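Local atomic coordinates of decaprenyl diphosphate synthase (Rhodobacter capsulatus, PDB entry 3MZV), a protein that probably joins isopentenyl diphosphate units to farnesyl diphosphate, building a long all-trans polyprenyl diphosphate for the side chains of isoprenoid quinones. Residues Q217-S229 / N235-V249. Residues are numbered along the deposited sequence; the frame is centred on the assembly and turned at random.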
loop_
_atom_site.group_PDB
_atom_site.type_symbol
_atom_site.label_atom_id
_atom_site.label_comp_id
_atom_site.label_asym_id
_atom_site.label_seq_id
_atom_site.Cartn_x
_atom_site.Cartn_y
_atom_site.Cartn_z
ATOM N N GLN B 217 21.173 5.454 6.699
ATOM C CA GLN B 217 20.497 6.701 6.372
ATOM C C GLN B 217 21.361 7.921 6.738
ATOM O O GLN B 217 21.401 8.868 5.989
ATOM C CB GLN B 217 19.181 6.840 7.068
ATOM C CG GLN B 217 18.427 8.074 6.634
ATOM C CD GLN B 217 18.087 8.053 5.173
ATOM O OE1 GLN B 217 18.439 8.962 4.400
ATOM N NE2 GLN B 217 17.440 6.988 4.771
ATOM N N ILE B 218 21.992 7.908 7.908
ATOM C CA ILE B 218 22.878 9.013 8.260
ATOM C C ILE B 218 23.979 9.187 7.235
ATOM O O ILE B 218 24.280 10.326 6.831
ATOM C CB ILE B 218 23.492 8.855 9.704
ATOM C CG1 ILE B 218 22.382 8.815 10.746
ATOM C CG2 ILE B 218 24.488 10.036 9.949
ATOM C CD1 ILE B 218 22.807 8.537 12.250
ATOM N N VAL B 219 24.548 8.091 6.745
ATOM C CA VAL B 219 25.565 8.166 5.686
ATOM C C VAL B 219 24.994 8.857 4.416
ATOM O O VAL B 219 25.585 9.739 3.880
ATOM C CB VAL B 219 26.173 6.790 5.304
ATOM C CG1 VAL B 219 26.939 6.844 3.943
ATOM C CG2 VAL B 219 27.136 6.319 6.390
ATOM N N ASP B 220 23.817 8.473 3.998
ATOM C CA ASP B 220 23.197 9.136 2.854
ATOM C C ASP B 220 22.956 10.624 3.097
ATOM O O ASP B 220 23.255 11.469 2.220
ATOM C CB ASP B 220 21.897 8.453 2.553
ATOM C CG ASP B 220 22.086 7.218 1.697
ATOM O OD1 ASP B 220 23.184 7.067 1.115
ATOM O OD2 ASP B 220 21.115 6.449 1.593
ATOM N N ASP B 221 22.466 10.940 4.291
ATOM C CA ASP B 221 22.185 12.361 4.638
ATOM C C ASP B 221 23.476 13.187 4.677
ATOM O O ASP B 221 23.489 14.337 4.261
ATOM C CB ASP B 221 21.427 12.489 5.950
ATOM C CG ASP B 221 20.057 11.785 5.924
ATOM O OD1 ASP B 221 19.571 11.413 4.846
ATOM O OD2 ASP B 221 19.478 11.615 7.001
ATOM N N LEU B 222 24.569 12.576 5.156
ATOM C CA LEU B 222 25.865 13.225 5.195
ATOM C C LEU B 222 26.405 13.483 3.781
ATOM O O LEU B 222 26.832 14.595 3.430
ATOM C CB LEU B 222 26.832 12.368 6.017
ATOM C CG LEU B 222 28.308 12.822 6.048
ATOM C CD1 LEU B 222 28.524 14.305 6.362
ATOM C CD2 LEU B 222 29.081 11.956 7.031
ATOM N N LEU B 223 26.336 12.445 2.957
ATOM C CA LEU B 223 26.851 12.531 1.609
ATOM C C LEU B 223 26.028 13.532 0.782
ATOM O O LEU B 223 26.544 14.160 -0.139
ATOM C CB LEU B 223 26.851 11.153 0.967
ATOM C CG LEU B 223 27.832 10.088 1.477
ATOM C CD1 LEU B 223 27.469 8.729 0.824
ATOM C CD2 LEU B 223 29.308 10.427 1.226
ATOM N N ASP B 224 24.773 13.729 1.152
ATOM C CA ASP B 224 23.935 14.701 0.451
ATOM C C ASP B 224 24.477 16.149 0.550
ATOM O O ASP B 224 24.210 16.965 -0.337
ATOM C CB ASP B 224 22.541 14.673 0.982
ATOM C CG ASP B 224 21.504 14.947 -0.105
ATOM O OD1 ASP B 224 21.345 14.049 -0.955
ATOM O OD2 ASP B 224 20.904 16.049 -0.119
ATOM N N TYR B 225 25.221 16.447 1.614
ATOM C CA TYR B 225 25.879 17.767 1.803
ATOM C C TYR B 225 27.387 17.767 1.590
ATOM O O TYR B 225 28.126 18.637 2.104
ATOM C CB TYR B 225 25.534 18.326 3.173
ATOM C CG TYR B 225 24.145 18.848 3.272
ATOM C CD1 TYR B 225 23.845 20.117 2.817
ATOM C CD2 TYR B 225 23.112 18.095 3.855
ATOM C CE1 TYR B 225 22.562 20.632 2.937
ATOM C CE2 TYR B 225 21.837 18.594 3.947
ATOM C CZ TYR B 225 21.566 19.868 3.476
ATOM O OH TYR B 225 20.314 20.392 3.577
ATOM N N GLY B 226 27.844 16.829 0.780
ATOM C CA GLY B 226 29.251 16.749 0.381
ATOM C C GLY B 226 30.188 16.050 1.370
ATOM O O GLY B 226 31.402 16.194 1.262
ATOM N N GLY B 227 29.648 15.316 2.344
ATOM C CA GLY B 227 30.488 14.608 3.307
ATOM C C GLY B 227 31.246 15.540 4.254
ATOM O O GLY B 227 31.012 16.753 4.266
ATOM N N LYS B 228 32.153 14.962 5.038
ATOM C CA LYS B 228 32.957 15.708 6.011
ATOM C C LYS B 228 33.592 16.961 5.400
ATOM O O LYS B 228 33.599 18.027 6.012
ATOM C CB LYS B 228 34.047 14.799 6.606
ATOM C CG LYS B 228 34.988 15.459 7.625
ATOM C CD LYS B 228 36.463 15.218 7.249
ATOM C CE LYS B 228 37.446 15.468 8.417
ATOM N NZ LYS B 228 37.409 14.342 9.425
ATOM N N SER B 229 34.120 16.837 4.192
ATOM C CA SER B 229 34.842 17.938 3.557
ATOM C C SER B 229 33.918 19.037 3.009
ATOM O O SER B 229 34.394 20.082 2.590
ATOM C CB SER B 229 35.713 17.382 2.431
ATOM O OG SER B 229 34.955 16.438 1.667
ATOM N N ASN B 235 25.894 14.169 -6.527
ATOM C CA ASN B 235 24.793 13.669 -5.716
ATOM C C ASN B 235 24.459 14.579 -4.528
ATOM O O ASN B 235 23.939 14.078 -3.536
ATOM C CB ASN B 235 25.063 12.225 -5.183
ATOM C CG ASN B 235 25.728 11.290 -6.218
ATOM O OD1 ASN B 235 25.047 10.529 -6.898
ATOM N ND2 ASN B 235 27.065 11.320 -6.294
ATOM N N THR B 236 24.741 15.882 -4.602
ATOM C CA THR B 236 24.518 16.755 -3.444
ATOM C C THR B 236 23.397 17.750 -3.664
ATOM O O THR B 236 23.141 18.164 -4.803
ATOM C CB THR B 236 25.770 17.550 -3.058
ATOM O OG1 THR B 236 26.099 18.474 -4.106
ATOM C CG2 THR B 236 26.933 16.599 -2.756
ATOM N N GLY B 237 22.723 18.120 -2.571
ATOM C CA GLY B 237 21.792 19.231 -2.607
ATOM C C GLY B 237 20.317 18.914 -2.617
ATOM O O GLY B 237 19.523 19.836 -2.475
ATOM N N ASP B 238 19.924 17.641 -2.785
ATOM C CA ASP B 238 18.496 17.314 -2.849
ATOM C C ASP B 238 17.777 17.578 -1.530
ATOM O O ASP B 238 16.658 18.081 -1.515
ATOM C CB ASP B 238 18.253 15.835 -3.220
ATOM C CG ASP B 238 18.606 15.505 -4.677
ATOM O OD1 ASP B 238 18.776 16.428 -5.515
ATOM O OD2 ASP B 238 18.691 14.287 -4.976
ATOM N N ASP B 239 18.376 17.188 -0.411
ATOM C CA ASP B 239 17.692 17.355 0.855
ATOM C C ASP B 239 17.512 18.852 1.150
ATOM O O ASP B 239 16.474 19.273 1.705
ATOM C CB ASP B 239 18.482 16.697 1.993
ATOM C CG ASP B 239 18.469 15.179 1.918
ATOM O OD1 ASP B 239 17.648 14.621 1.151
ATOM O OD2 ASP B 239 19.290 14.550 2.602
ATOM N N PHE B 240 18.526 19.630 0.769
ATOM C CA PHE B 240 18.517 21.087 0.979
ATOM C C PHE B 240 17.362 21.707 0.160
ATOM O O PHE B 240 16.510 22.382 0.696
ATOM C CB PHE B 240 19.844 21.691 0.568
ATOM C CG PHE B 240 19.950 23.178 0.853
ATOM C CD1 PHE B 240 20.006 23.659 2.153
ATOM C CD2 PHE B 240 20.037 24.074 -0.183
ATOM C CE1 PHE B 240 20.096 25.046 2.396
ATOM C CE2 PHE B 240 20.144 25.440 0.037
ATOM C CZ PHE B 240 20.164 25.924 1.334
ATOM N N ARG B 241 17.324 21.407 -1.130
ATOM C CA ARG B 241 16.162 21.821 -1.995
ATOM C C ARG B 241 14.799 21.430 -1.436
ATOM O O ARG B 241 13.850 22.222 -1.487
ATOM C CB ARG B 241 16.347 21.273 -3.406
ATOM C CG ARG B 241 17.554 21.934 -4.095
ATOM C CD ARG B 241 17.889 21.396 -5.519
ATOM N NE ARG B 241 19.302 21.705 -5.797
ATOM C CZ ARG B 241 20.310 20.825 -5.864
ATOM N NH1 ARG B 241 20.105 19.511 -5.759
ATOM N NH2 ARG B 241 21.554 21.280 -6.067
ATOM N N GLU B 242 14.673 20.224 -0.885
ATOM C CA GLU B 242 13.413 19.793 -0.306
ATOM C C GLU B 242 13.199 20.274 1.118
ATOM O O GLU B 242 12.171 19.977 1.737
ATOM C CB GLU B 242 13.310 18.270 -0.346
ATOM C CG GLU B 242 13.566 17.729 -1.716
ATOM C CD GLU B 242 12.606 16.656 -2.065
ATOM O OE1 GLU B 242 12.629 15.622 -1.339
ATOM O OE2 GLU B 242 11.827 16.866 -3.048
ATOM N N ARG B 243 14.184 21.010 1.651
ATOM C CA ARG B 243 14.051 21.650 2.943
ATOM C C ARG B 243 13.837 20.651 4.056
ATOM O O ARG B 243 13.176 20.940 5.070
ATOM C CB ARG B 243 12.991 22.739 2.895
ATOM C CG ARG B 243 13.289 23.726 1.767
ATOM C CD ARG B 243 12.057 24.338 1.130
ATOM N NE ARG B 243 11.258 25.084 2.099
ATOM C CZ ARG B 243 10.079 25.633 1.830
ATOM N NH1 ARG B 243 9.429 26.284 2.783
ATOM N NH2 ARG B 243 9.552 25.523 0.616
ATOM N N LYS B 244 14.442 19.475 3.892
ATOM C CA LYS B 244 14.393 18.450 4.933
ATOM C C LYS B 244 15.260 18.827 6.123
ATOM O O LYS B 244 16.327 19.394 5.960
ATOM C CB LYS B 244 14.806 17.064 4.385
ATOM C CG LYS B 244 13.776 16.477 3.436
ATOM C CD LYS B 244 14.204 15.121 2.847
ATOM C CE LYS B 244 13.092 14.613 1.876
ATOM N NZ LYS B 244 13.430 13.280 1.271
ATOM N N LEU B 245 14.778 18.534 7.329
ATOM C CA LEU B 245 15.570 18.744 8.542
ATOM C C LEU B 245 16.312 17.442 8.849
ATOM O O LEU B 245 15.742 16.523 9.480
ATOM C CB LEU B 245 14.703 19.186 9.718
ATOM C CG LEU B 245 14.500 20.706 9.785
ATOM C CD1 LEU B 245 15.869 21.398 10.101
ATOM C CD2 LEU B 245 13.887 21.271 8.496
ATOM N N THR B 246 17.552 17.357 8.325
ATOM C CA THR B 246 18.443 16.227 8.605
ATOM C C THR B 246 19.534 16.656 9.572
ATOM O O THR B 246 19.775 17.855 9.730
ATOM C CB THR B 246 19.036 15.660 7.287
ATOM O OG1 THR B 246 19.829 16.627 6.611
ATOM C CG2 THR B 246 17.896 15.154 6.333
ATOM N N MET B 247 20.226 15.687 10.154
ATOM C CA MET B 247 21.212 15.947 11.198
ATOM C C MET B 247 22.153 17.154 10.940
ATOM O O MET B 247 22.311 17.975 11.835
ATOM C CB MET B 247 22.013 14.680 11.543
ATOM C CG MET B 247 22.774 14.758 12.787
ATOM S SD MET B 247 23.596 13.156 13.317
ATOM C CE MET B 247 22.299 12.584 14.474
ATOM N N PRO B 248 22.788 17.251 9.752
ATOM C CA PRO B 248 23.794 18.322 9.586
ATOM C C PRO B 248 23.129 19.705 9.627
ATOM O O PRO B 248 23.725 20.684 10.047
ATOM C CB PRO B 248 24.369 18.067 8.200
ATOM C CG PRO B 248 23.753 16.811 7.736
ATOM C CD PRO B 248 22.780 16.316 8.617
ATOM N N VAL B 249 21.871 19.782 9.190
ATOM C CA VAL B 249 21.120 21.034 9.308
ATOM C C VAL B 249 20.688 21.278 10.712
ATOM O O VAL B 249 20.885 22.361 11.225
ATOM C CB VAL B 249 19.888 21.072 8.393
ATOM C CG1 VAL B 249 19.104 22.419 8.546
ATOM C CG2 VAL B 249 20.293 20.816 6.944
HETATM O O HOH W 1 20.864 15.495 4.462
HETATM O O HOH W 2 19.540 11.870 2.312
HETATM O O HOH W 3 21.357 18.550 0.400
HETATM O O HOH W 4 18.612 12.984 -0.766
HETATM O O HOH W 5 18.617 18.716 4.722
#
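D224 OD2 accepts the backbone N-H of D239 at 2.8 Å; the N-H...O angle of 168° makes the bond nearly straight, and the donor arrives on the syn side, 27° out of the carboxylate plane. A second grip on OD2 comes from water 3, which donates to it and accepts from F240 N, so both amides at this turn of helix 238-241 are satisfied. The D239 carboxylate stacks on that of D224, their planes 23° apart, with D239 OD2 3.5 Å from D224 CG; water 4 bridges OD1 of one to OD1 of the other. The backbone adds a bond, G237 N to D224 O at 2.9 Å, where helix 199-224 ends in a Schellman motif with G226 at positive phi. D220, D221 and D224 form the second aspartate-rich DDxxD motif of the polyprenyl synthases, which in relatives holds magnesium and diphosphate. With an alanine here instead of D224, D239 N and water 3 would probably lose their carboxylate acceptor, and the start of helix 238-241 could shift. Water 1 donates to D221 O and, at 2.6 Å, to D239 OD2, and accepts from T246 OG1, while D221 OD2 is hydrogen-bonded to Y172. Although Y225 CB points away, setting CG anti to the carbonyl carbon brings the ring back beneath water 3, which lies 3.3 Å above its plane. Its OH reaches water 5 at 2.6 Å, and that water donates to K244 O and T246 OG1. F240 CB lies 3.3 Å from Y225 OH, and V249 CG2 also packs against it.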